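Local coordinates for jacalin-type lectin domain-containing protein (Musa acuminata, PDB 7KMU) that probably binds mannose-containing glycans, as a mannose-specific jacalin-related lectin of banana, at residues W18-V29 with I40-T50. Sequence-based numbering, arbitrary orientation.
Sequences WDMGPAYRIDSV and IEITFTRYGLT. With EDO (1,2-ethanediol), chain F.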
loop_
_atom_site.group_PDB
_atom_site.type_symbol
_atom_site.label_atom_id
_atom_site.label_comp_id
_atom_site.label_asym_id
_atom_site.label_seq_id
_atom_site.Cartn_x
_atom_site.Cartn_y
_atom_site.Cartn_z
ATOM N N TRP B 18 -11.240 -8.409 12.167
ATOM C CA TRP B 18 -12.210 -7.335 12.313
ATOM C C TRP B 18 -12.289 -6.561 11.008
ATOM O O TRP B 18 -11.342 -6.543 10.215
ATOM C CB TRP B 18 -11.913 -6.413 13.492
ATOM C CG TRP B 18 -10.574 -5.743 13.470
ATOM C CD1 TRP B 18 -9.424 -6.214 14.026
ATOM C CD2 TRP B 18 -10.263 -4.443 12.941
ATOM N NE1 TRP B 18 -8.415 -5.292 13.879
ATOM C CE2 TRP B 18 -8.903 -4.193 13.223
ATOM C CE3 TRP B 18 -11.007 -3.460 12.275
ATOM C CZ2 TRP B 18 -8.260 -3.013 12.831
ATOM C CZ3 TRP B 18 -10.382 -2.273 11.915
ATOM C CH2 TRP B 18 -9.028 -2.047 12.217
ATOM N N ASP B 19 -13.435 -5.942 10.772
ATOM C CA ASP B 19 -13.692 -5.237 9.530
ATOM C C ASP B 19 -14.798 -4.218 9.737
ATOM O O ASP B 19 -15.955 -4.573 10.000
ATOM C CB ASP B 19 -14.058 -6.247 8.424
ATOM C CG ASP B 19 -14.127 -5.698 7.017
ATOM O OD1 ASP B 19 -14.085 -4.468 6.855
ATOM O OD2 ASP B 19 -14.246 -6.504 6.078
ATOM N N MET B 20 -14.433 -2.942 9.652
ATOM C CA MET B 20 -15.331 -1.804 9.829
ATOM C C MET B 20 -16.206 -1.600 8.583
ATOM O O MET B 20 -17.293 -1.013 8.672
ATOM C CB MET B 20 -14.410 -0.574 9.996
ATOM C CG MET B 20 -15.054 0.661 10.441
ATOM S SD MET B 20 -13.943 2.021 9.970
ATOM C CE MET B 20 -15.026 2.859 8.852
ATOM N N GLY B 21 -15.695 -2.033 7.430
ATOM C CA GLY B 21 -16.298 -1.760 6.138
ATOM C C GLY B 21 -15.958 -0.343 5.683
ATOM O O GLY B 21 -15.354 0.438 6.428
ATOM N N PRO B 22 -16.337 0.038 4.449
ATOM C CA PRO B 22 -16.075 1.407 3.991
ATOM C C PRO B 22 -17.129 2.359 4.563
ATOM O O PRO B 22 -18.275 1.959 4.764
ATOM C CB PRO B 22 -16.204 1.292 2.470
ATOM C CG PRO B 22 -17.170 0.183 2.257
ATOM C CD PRO B 22 -17.057 -0.757 3.435
ATOM N N ALA B 23 -16.765 3.603 4.797
ATOM C CA ALA B 23 -17.739 4.535 5.339
ATOM C C ALA B 23 -17.938 5.687 4.401
ATOM O O ALA B 23 -17.030 6.040 3.640
ATOM C CB ALA B 23 -17.252 5.049 6.672
ATOM N N TYR B 24 -19.116 6.336 4.494
ATOM C CA TYR B 24 -19.369 7.542 3.722
ATOM C C TYR B 24 -18.459 8.661 4.255
ATOM O O TYR B 24 -17.885 9.430 3.474
ATOM C CB TYR B 24 -20.847 7.949 3.852
ATOM C CG TYR B 24 -21.210 9.103 2.946
ATOM C CD1 TYR B 24 -21.448 8.900 1.590
ATOM C CD2 TYR B 24 -21.300 10.401 3.441
ATOM C CE1 TYR B 24 -21.757 9.963 0.743
ATOM C CE2 TYR B 24 -21.607 11.474 2.602
ATOM C CZ TYR B 24 -21.844 11.246 1.254
ATOM O OH TYR B 24 -22.170 12.286 0.414
ATOM N N ARG B 25 -18.318 8.722 5.600
ATOM C CA ARG B 25 -17.487 9.714 6.270
ATOM C C ARG B 25 -16.875 9.129 7.543
ATOM O O ARG B 25 -17.570 8.473 8.324
ATOM C CB ARG B 25 -18.348 10.937 6.620
ATOM C CG ARG B 25 -17.575 12.213 6.967
ATOM C CD ARG B 25 -18.527 13.372 7.222
ATOM N NE ARG B 25 -19.314 13.151 8.435
ATOM C CZ ARG B 25 -20.584 12.758 8.463
ATOM N NH1 ARG B 25 -21.189 12.542 9.620
ATOM N NH2 ARG B 25 -21.255 12.571 7.330
ATOM N N ILE B 26 -15.588 9.377 7.757
ATOM C CA ILE B 26 -14.904 8.988 8.977
ATOM C C ILE B 26 -14.978 10.267 9.836
ATOM O O ILE B 26 -14.447 11.319 9.445
ATOM C CB ILE B 26 -13.450 8.521 8.743
ATOM C CG1 ILE B 26 -13.434 7.221 7.907
ATOM C CG2 ILE B 26 -12.755 8.305 10.094
ATOM C CD1 ILE B 26 -12.061 6.734 7.492
ATOM N N ASP B 27 -15.654 10.180 10.981
ATOM C CA ASP B 27 -15.864 11.324 11.871
ATOM C C ASP B 27 -14.714 11.563 12.826
ATOM O O ASP B 27 -14.313 12.713 13.045
ATOM C CB ASP B 27 -17.202 11.180 12.616
ATOM C CG ASP B 27 -18.363 10.993 11.654
ATOM O OD1 ASP B 27 -18.576 11.879 10.803
ATOM O OD2 ASP B 27 -19.024 9.940 11.724
ATOM N N SER B 28 -14.191 10.481 13.409
ATOM C CA SER B 28 -13.069 10.585 14.324
ATOM C C SER B 28 -12.358 9.252 14.466
ATOM O O SER B 28 -12.926 8.191 14.180
ATOM C CB SER B 28 -13.533 11.109 15.681
ATOM O OG SER B 28 -14.520 10.265 16.249
ATOM N N VAL B 29 -11.092 9.310 14.901
ATOM C CA VAL B 29 -10.285 8.123 15.149
ATOM C C VAL B 29 -9.584 8.324 16.490
ATOM O O VAL B 29 -9.031 9.394 16.732
ATOM C CB VAL B 29 -9.245 7.844 14.011
ATOM C CG1 VAL B 29 -8.278 6.713 14.394
ATOM C CG2 VAL B 29 -9.940 7.501 12.694
ATOM N N ILE B 40 -7.466 0.705 18.175
ATOM C CA ILE B 40 -7.933 1.731 17.260
ATOM C C ILE B 40 -9.442 1.744 17.370
ATOM O O ILE B 40 -10.080 0.686 17.373
ATOM C CB ILE B 40 -7.397 1.585 15.802
ATOM C CG1 ILE B 40 -7.774 2.820 14.934
ATOM C CG2 ILE B 40 -7.827 0.254 15.133
ATOM C CD1 ILE B 40 -7.005 2.963 13.578
ATOM N N GLU B 41 -10.002 2.934 17.527
ATOM C CA GLU B 41 -11.442 3.113 17.628
ATOM C C GLU B 41 -11.849 4.131 16.576
ATOM O O GLU B 41 -11.211 5.177 16.452
ATOM C CB GLU B 41 -11.804 3.588 19.043
ATOM C CG GLU B 41 -13.293 3.739 19.268
ATOM C CD GLU B 41 -13.608 4.326 20.625
ATOM O OE1 GLU B 41 -13.822 5.555 20.699
ATOM O OE2 GLU B 41 -13.619 3.564 21.616
ATOM N N ILE B 42 -12.879 3.812 15.773
ATOM C CA ILE B 42 -13.305 4.704 14.698
ATOM C C ILE B 42 -14.768 5.045 14.861
ATOM O O ILE B 42 -15.584 4.148 15.094
ATOM C CB ILE B 42 -13.054 4.099 13.273
ATOM C CG1 ILE B 42 -11.617 3.552 13.089
ATOM C CG2 ILE B 42 -13.381 5.101 12.169
ATOM C CD1 ILE B 42 -11.513 2.027 13.260
ATOM N N THR B 43 -15.092 6.334 14.744
ATOM C CA THR B 43 -16.474 6.797 14.700
ATOM C C THR B 43 -16.692 7.194 13.241
ATOM O O THR B 43 -15.932 7.994 12.677
ATOM C CB THR B 43 -16.738 7.941 15.677
ATOM O OG1 THR B 43 -16.596 7.439 17.003
ATOM C CG2 THR B 43 -18.157 8.520 15.525
ATOM N N PHE B 44 -17.704 6.603 12.610
ATOM C CA PHE B 44 -17.959 6.822 11.207
ATOM C C PHE B 44 -19.439 6.852 10.900
ATOM O O PHE B 44 -20.240 6.313 11.667
ATOM C CB PHE B 44 -17.260 5.727 10.380
ATOM C CG PHE B 44 -17.731 4.334 10.706
ATOM C CD1 PHE B 44 -17.144 3.606 11.736
ATOM C CD2 PHE B 44 -18.753 3.737 9.971
ATOM C CE1 PHE B 44 -17.596 2.323 12.053
ATOM C CE2 PHE B 44 -19.207 2.456 10.290
ATOM C CZ PHE B 44 -18.604 1.745 11.306
ATOM N N THR B 45 -19.777 7.416 9.738
ATOM C CA THR B 45 -21.155 7.569 9.284
ATOM C C THR B 45 -21.375 6.867 7.954
ATOM O O THR B 45 -20.559 6.984 7.035
ATOM C CB THR B 45 -21.521 9.046 9.237
ATOM O OG1 THR B 45 -21.371 9.599 10.548
ATOM C CG2 THR B 45 -22.975 9.274 8.774
ATOM N N ARG B 46 -22.495 6.142 7.858
ATOM C CA ARG B 46 -22.860 5.361 6.689
ATOM C C ARG B 46 -24.382 5.144 6.761
ATOM O O ARG B 46 -24.884 4.783 7.819
ATOM C CB ARG B 46 -22.094 4.009 6.813
ATOM C CG ARG B 46 -22.302 2.972 5.741
ATOM C CD ARG B 46 -21.243 1.879 5.833
ATOM N NE ARG B 46 -21.319 1.018 7.022
ATOM C CZ ARG B 46 -20.260 0.423 7.574
ATOM N NH1 ARG B 46 -19.043 0.639 7.094
ATOM N NH2 ARG B 46 -20.408 -0.361 8.631
ATOM N N TYR B 47 -25.114 5.400 5.658
ATOM C CA TYR B 47 -26.569 5.134 5.575
ATOM C C TYR B 47 -27.397 5.828 6.680
ATOM O O TYR B 47 -28.372 5.254 7.195
ATOM C CB TYR B 47 -26.833 3.613 5.531
ATOM C CG TYR B 47 -26.005 2.881 4.495
ATOM C CD1 TYR B 47 -25.876 3.374 3.199
ATOM C CD2 TYR B 47 -25.400 1.668 4.791
ATOM C CE1 TYR B 47 -25.112 2.706 2.243
ATOM C CE2 TYR B 47 -24.654 0.975 3.833
ATOM C CZ TYR B 47 -24.522 1.496 2.558
ATOM O OH TYR B 47 -23.776 0.819 1.617
ATOM N N GLY B 48 -27.008 7.063 6.995
ATOM C CA GLY B 48 -27.701 7.890 7.981
ATOM C C GLY B 48 -27.463 7.514 9.426
ATOM O O GLY B 48 -28.161 8.019 10.313
ATOM N N LEU B 49 -26.473 6.643 9.679
ATOM C CA LEU B 49 -26.142 6.143 11.005
ATOM C C LEU B 49 -24.695 6.392 11.348
ATOM O O LEU B 49 -23.808 6.064 10.548
ATOM C CB LEU B 49 -26.422 4.631 11.078
ATOM C CG LEU B 49 -27.910 4.259 11.130
ATOM C CD1 LEU B 49 -28.162 2.913 10.482
ATOM C CD2 LEU B 49 -28.411 4.258 12.554
ATOM N N THR B 50 -24.449 6.968 12.528
ATOM C CA THR B 50 -23.098 7.202 13.038
ATOM C C THR B 50 -22.851 6.183 14.140
ATOM O O THR B 50 -23.672 6.033 15.060
ATOM C CB THR B 50 -22.941 8.639 13.547
ATOM O OG1 THR B 50 -23.246 9.556 12.499
ATOM C CG2 THR B 50 -21.534 8.923 14.075
HETATM C C1 EDO F . -13.251 7.624 17.725
HETATM O O1 EDO F . -14.317 6.923 18.298
HETATM C C2 EDO F . -12.834 8.739 18.702
HETATM O O2 EDO F . -13.851 9.730 18.804
#
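In this beta-prism lectin of the jacalin family, strands 25-29 and 40-46 pair antiparallel as the central hairpin of one four-stranded sheet, and the segment 20-24 carries the chain over from the neighbouring sheet. A classic beta bulge interrupts the pairing: Asp27 N and Ser28 N both donate to Thr43 O, from the same face of its carbonyl plane, at 2.8 and 3.1 Å. The bulge turns Asp27 toward the partner strand, where its OD2 takes the hydroxyl proton of Thr45 OG1 on the syn lone pair (2.6 Å). In one of the two conformers of Arg25, NE forms a salt bridge with Asp27 OD1 and the guanidinium lays one face over Thr45 CB, so both contacts may be partial. On the inner side Met20 covers Phe44: CE makes a CH-pi contact over the ring face, 3.8 Å from its centroid, while SD meets the same ring obliquely (Met-aromatic) and also touches Ile42 CG2. Ala23 CB packs against Phe44 CB. At the bulge itself Ser28 OG, and on the partner strand Glu41 OE1, hold the two hydroxyls of a 1,2-ethanediol, probably from the crystallisation liquor. Arg46, bent at chi3 (68°), grips the segment end-on: NH1 and NH2 both donate to Met20 O, which lies in the guanidinium plane, while NH1 also reaches Pro22 O at 2.8 Å, coming from above that carbonyl's plane.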